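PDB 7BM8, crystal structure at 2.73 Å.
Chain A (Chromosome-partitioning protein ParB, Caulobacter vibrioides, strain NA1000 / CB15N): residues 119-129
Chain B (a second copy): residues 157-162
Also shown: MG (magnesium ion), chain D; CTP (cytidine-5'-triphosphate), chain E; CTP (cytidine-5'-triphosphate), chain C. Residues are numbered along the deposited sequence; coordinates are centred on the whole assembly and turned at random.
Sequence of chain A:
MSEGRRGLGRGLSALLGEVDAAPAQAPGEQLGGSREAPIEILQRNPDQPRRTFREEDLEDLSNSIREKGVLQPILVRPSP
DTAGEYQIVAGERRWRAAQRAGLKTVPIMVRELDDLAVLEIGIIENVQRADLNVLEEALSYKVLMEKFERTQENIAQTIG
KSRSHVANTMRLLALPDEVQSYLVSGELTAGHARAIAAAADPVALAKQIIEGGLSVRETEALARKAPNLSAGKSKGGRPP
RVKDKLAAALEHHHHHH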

# COMPACT_ATOMS: atom_id res chain seq x y z
N LEU A 119 0.52 -12.70 12.24
CA LEU A 119 -0.18 -13.09 10.99
C LEU A 119 -1.30 -12.07 10.73
O LEU A 119 -1.45 -11.66 9.56
CB LEU A 119 -0.75 -14.51 11.10
CG LEU A 119 -1.64 -14.95 9.94
CD1 LEU A 119 -0.94 -14.76 8.60
CD2 LEU A 119 -2.08 -16.39 10.10
N GLU A 120 -2.03 -11.68 11.77
CA GLU A 120 -3.11 -10.66 11.67
C GLU A 120 -2.51 -9.37 11.12
O GLU A 120 -2.89 -8.96 10.00
CB GLU A 120 -3.78 -10.46 13.04
CG GLU A 120 -4.60 -11.65 13.51
CD GLU A 120 -5.08 -11.56 14.95
OE1 GLU A 120 -4.27 -11.22 15.84
OE2 GLU A 120 -6.28 -11.83 15.17
N ILE A 121 -1.56 -8.78 11.86
CA ILE A 121 -0.89 -7.49 11.52
C ILE A 121 -0.32 -7.58 10.09
O ILE A 121 -0.57 -6.66 9.30
CB ILE A 121 0.20 -7.14 12.55
CG1 ILE A 121 -0.39 -6.85 13.93
CG2 ILE A 121 1.06 -5.98 12.05
CD1 ILE A 121 0.61 -6.94 15.06
N GLY A 122 0.41 -8.66 9.80
CA GLY A 122 0.96 -8.95 8.47
C GLY A 122 -0.07 -8.75 7.37
O GLY A 122 0.27 -8.15 6.34
N ILE A 123 -1.30 -9.24 7.58
CA ILE A 123 -2.42 -9.13 6.61
C ILE A 123 -2.91 -7.68 6.59
O ILE A 123 -3.07 -7.12 5.49
CB ILE A 123 -3.56 -10.11 6.95
CG1 ILE A 123 -3.10 -11.57 6.91
CG2 ILE A 123 -4.76 -9.87 6.05
CD1 ILE A 123 -3.91 -12.49 7.79
N ILE A 124 -3.16 -7.11 7.77
CA ILE A 124 -3.81 -5.77 7.94
C ILE A 124 -3.00 -4.70 7.21
O ILE A 124 -3.59 -4.05 6.32
CB ILE A 124 -4.01 -5.45 9.44
CG1 ILE A 124 -5.08 -6.36 10.06
CG2 ILE A 124 -4.34 -3.98 9.64
CD1 ILE A 124 -5.05 -6.42 11.57
N GLU A 125 -1.71 -4.55 7.53
CA GLU A 125 -0.82 -3.50 6.96
C GLU A 125 -0.91 -3.52 5.42
O GLU A 125 -0.84 -2.42 4.82
CB GLU A 125 0.63 -3.65 7.44
CG GLU A 125 1.34 -4.91 6.97
CD GLU A 125 2.46 -4.76 5.95
OE1 GLU A 125 2.57 -3.69 5.31
OE2 GLU A 125 3.23 -5.74 5.79
N ASN A 126 -1.06 -4.69 4.81
CA ASN A 126 -1.04 -4.86 3.34
C ASN A 126 -2.47 -4.81 2.77
O ASN A 126 -2.60 -4.42 1.60
CB ASN A 126 -0.30 -6.14 2.92
CG ASN A 126 1.21 -6.05 3.09
OD1 ASN A 126 1.81 -4.98 2.94
ND2 ASN A 126 1.83 -7.17 3.40
N VAL A 127 -3.49 -5.16 3.56
CA VAL A 127 -4.91 -5.26 3.09
C VAL A 127 -5.66 -3.94 3.37
O VAL A 127 -6.51 -3.59 2.53
CB VAL A 127 -5.62 -6.47 3.73
CG1 VAL A 127 -7.14 -6.40 3.57
CG2 VAL A 127 -5.11 -7.79 3.16
N GLN A 128 -5.38 -3.26 4.48
CA GLN A 128 -6.07 -2.00 4.89
C GLN A 128 -5.27 -0.79 4.38
O GLN A 128 -4.62 -0.11 5.21
CB GLN A 128 -6.27 -1.96 6.41
CG GLN A 128 -7.32 -2.94 6.91
CD GLN A 128 -8.74 -2.47 6.69
OE1 GLN A 128 -9.00 -1.43 6.09
NE2 GLN A 128 -9.69 -3.25 7.18
N ARG A 129 -5.33 -0.52 3.07
CA ARG A 129 -4.66 0.64 2.42
C ARG A 129 -5.23 0.81 1.01
O ARG A 129 -5.41 -0.21 0.32
CB ARG A 129 -3.14 0.46 2.41
CG ARG A 129 -2.65 -0.68 1.53
CD ARG A 129 -1.16 -0.91 1.69
NE ARG A 129 -0.64 -1.95 0.82
CZ ARG A 129 0.63 -2.33 0.78
NH1 ARG A 129 1.53 -1.75 1.57
NH2 ARG A 129 1.01 -3.30 -0.04
N GLN B 157 -13.74 -9.28 11.73
CA GLN B 157 -13.76 -8.34 12.89
C GLN B 157 -12.34 -7.82 13.15
O GLN B 157 -12.19 -6.62 13.39
CB GLN B 157 -14.33 -9.02 14.13
CG GLN B 157 -15.05 -8.07 15.07
CD GLN B 157 -16.32 -8.69 15.62
OE1 GLN B 157 -16.31 -9.78 16.19
NE2 GLN B 157 -17.43 -7.99 15.45
N THR B 158 -11.33 -8.69 13.06
CA THR B 158 -9.92 -8.39 13.41
C THR B 158 -9.24 -7.59 12.29
O THR B 158 -8.49 -6.65 12.63
CB THR B 158 -9.16 -9.68 13.75
OG1 THR B 158 -9.74 -10.73 12.97
CG2 THR B 158 -9.24 -10.04 15.22
N ILE B 159 -9.48 -7.93 11.02
CA ILE B 159 -8.80 -7.30 9.84
C ILE B 159 -9.60 -6.07 9.36
O ILE B 159 -9.06 -5.34 8.51
CB ILE B 159 -8.57 -8.31 8.70
CG1 ILE B 159 -9.86 -8.65 7.96
CG2 ILE B 159 -7.86 -9.55 9.23
CD1 ILE B 159 -9.65 -9.49 6.72
N GLY B 160 -10.82 -5.88 9.85
CA GLY B 160 -11.65 -4.69 9.56
C GLY B 160 -12.30 -4.74 8.18
O GLY B 160 -12.62 -3.66 7.65
N LYS B 161 -12.49 -5.94 7.62
CA LYS B 161 -13.20 -6.17 6.34
C LYS B 161 -14.52 -6.88 6.63
O LYS B 161 -14.78 -7.21 7.80
CB LYS B 161 -12.32 -6.97 5.37
CG LYS B 161 -11.06 -6.25 4.89
CD LYS B 161 -11.33 -4.87 4.32
CE LYS B 161 -10.25 -4.38 3.38
NZ LYS B 161 -10.34 -5.02 2.05
N SER B 162 -15.35 -7.09 5.59
CA SER B 162 -16.67 -7.76 5.68
C SER B 162 -16.49 -9.28 5.71
O SER B 162 -15.51 -9.76 5.12
CB SER B 162 -17.55 -7.36 4.53
OG SER B 162 -17.09 -7.95 3.32
MG MG D . 3.60 -4.09 3.54
N1 CTP E . -2.68 0.79 8.59
C2 CTP E . -2.33 0.98 9.93
N3 CTP E . -3.10 0.43 10.90
C4 CTP E . -4.19 -0.27 10.58
C5 CTP E . -4.58 -0.47 9.22
C6 CTP E . -3.81 0.08 8.27
O2 CTP E . -1.31 1.64 10.20
N4 CTP E . -4.91 -0.79 11.57
C1' CTP E . -1.83 1.42 7.55
C2' CTP E . -1.49 0.53 6.36
O2' CTP E . -0.43 -0.34 6.72
C3' CTP E . -1.06 1.60 5.34
C4' CTP E . -1.95 2.81 5.69
O4' CTP E . -2.54 2.50 6.99
O3' CTP E . 0.32 1.91 5.50
C5' CTP E . -3.05 3.14 4.71
O5' CTP E . -2.44 3.64 3.49
PA CTP E . -3.23 4.66 2.53
O1A CTP E . -2.27 5.23 1.55
O2A CTP E . -4.48 4.01 2.03
O3A CTP E . -3.65 5.82 3.55
PB CTP E . -2.70 6.75 4.43
O1B CTP E . -3.11 6.64 5.86
O2B CTP E . -1.29 6.46 4.03
O3B CTP E . -3.10 8.20 3.89
PG CTP E . -2.46 9.00 2.64
O1G CTP E . -1.46 9.98 3.22
O2G CTP E . -3.62 9.68 1.95
O3G CTP E . -1.80 7.93 1.79
N1 CTP C . 8.27 3.01 1.70
C2 CTP C . 9.17 3.59 2.60
N3 CTP C . 10.21 4.31 2.12
C4 CTP C . 10.37 4.46 0.80
C5 CTP C . 9.47 3.88 -0.13
C6 CTP C . 8.44 3.16 0.36
O2 CTP C . 8.99 3.43 3.82
N4 CTP C . 11.41 5.17 0.39
C1' CTP C . 7.14 2.21 2.27
C2' CTP C . 5.82 2.36 1.53
O2' CTP C . 5.21 3.58 1.90
C3' CTP C . 5.09 1.12 2.07
C4' CTP C . 6.22 0.08 2.19
O4' CTP C . 7.46 0.84 2.17
O3' CTP C . 4.50 1.39 3.34
C5' CTP C . 6.25 -0.98 1.12
O5' CTP C . 5.05 -1.79 1.22
PA CTP C . 5.00 -3.33 0.78
O1A CTP C . 3.85 -3.98 1.47
O2A CTP C . 5.09 -3.43 -0.70
O3A CTP C . 6.34 -3.90 1.42
PB CTP C . 6.75 -3.96 2.96
O1B CTP C . 8.09 -3.32 3.12
O2B CTP C . 5.58 -3.48 3.76
O3B CTP C . 6.93 -5.54 3.19
PG CTP C . 5.81 -6.64 3.58
O1G CTP C . 6.01 -6.97 5.04
O2G CTP C . 4.48 -5.96 3.30
O3G CTP C . 6.08 -7.81 2.67

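A single side-chain amide, that of Gln128(A), supplies both hydrogen bonds between the two stretches, and both go to consecutive backbone carbonyls of chain B, the second on Gly160(B), the first residue to leave helical phi/psi. Gln128(A) NE2 donates to Ile159(B) O at 2.6 Å, almost perfectly in line (176°), and makes a second, weak bond to Gly160(B) O at 3.0 Å, bent to 140°. Gln128(A) is itself the first residue after its own helix to leave helical phi/psi. Its CA-to-CB bond points sideways, but chi1 and chi2 both near m fold the chain so that the amide reaches chain B. A long, flexible side chain ending in a donor suits this place, because chain B offers two acceptors side by side.

Gly160(B) suits the same spot. Its phi of +77° by itself favours glycine, and the space beside it is taken: an ideal CB would lie 2.7 Å from Gln128(A) NE2, a clash. The missing side chain lets the amide come close to the backbone.

Beside these hydrogen bonds lies an apolar patch; the two stretches together bury 389 Å², both sides summed. The nearest CA atoms across the contact, 5.6 Å apart, belong to Ile124(A) and Ile159(B), a close backbone approach. Ile159(B) has the largest covered area of any residue here, 84 Å². Ile159(B) CB lies 4.2 Å from Ile124(A) CG1, and Ile159(B) CG2 is 4.5 Å from Ile123(A) CG2, a looser contact one residue earlier in the chain A helix. Ile124(A), with chi1 m and chi2 t, brings its tip nearer than its sideways CA-to-CB bond suggests, setting CD1 3.6 Å from Thr158(B) O. Ile124(A) CG1 packs 3.8 Å from Ile159(B) CA, so the chain A isoleucine lies against backbone as well as side chain.

The CA-to-CB bond of Glu120(A) points toward chain B, and its carboxylate oxygen OE2 lies 3.5 Å from Thr158(B) CG2, in van der Waals contact only, while Thr158(B) OG1 is hydrogen-bonded to a residue beside the stretches. Further along the chain A helix, Val127(A) CG1 packs at 3.7 Å against Lys161(B) CE. The lysine chain bends through chi1 and chi2 near m, and Lys161(B) CD comes 3.7 Å from Gln128(A) NE2, so its methylenes border both residues.

Glu125(A) stays out of this contact: Glu125(A) OE1 binds the magnesium ion MG at 2.1 Å. Ile124(A) touches both chain B and nucleotide, with Ile124(A) CG2 3.5 Å from C5 of the CTP of chain E.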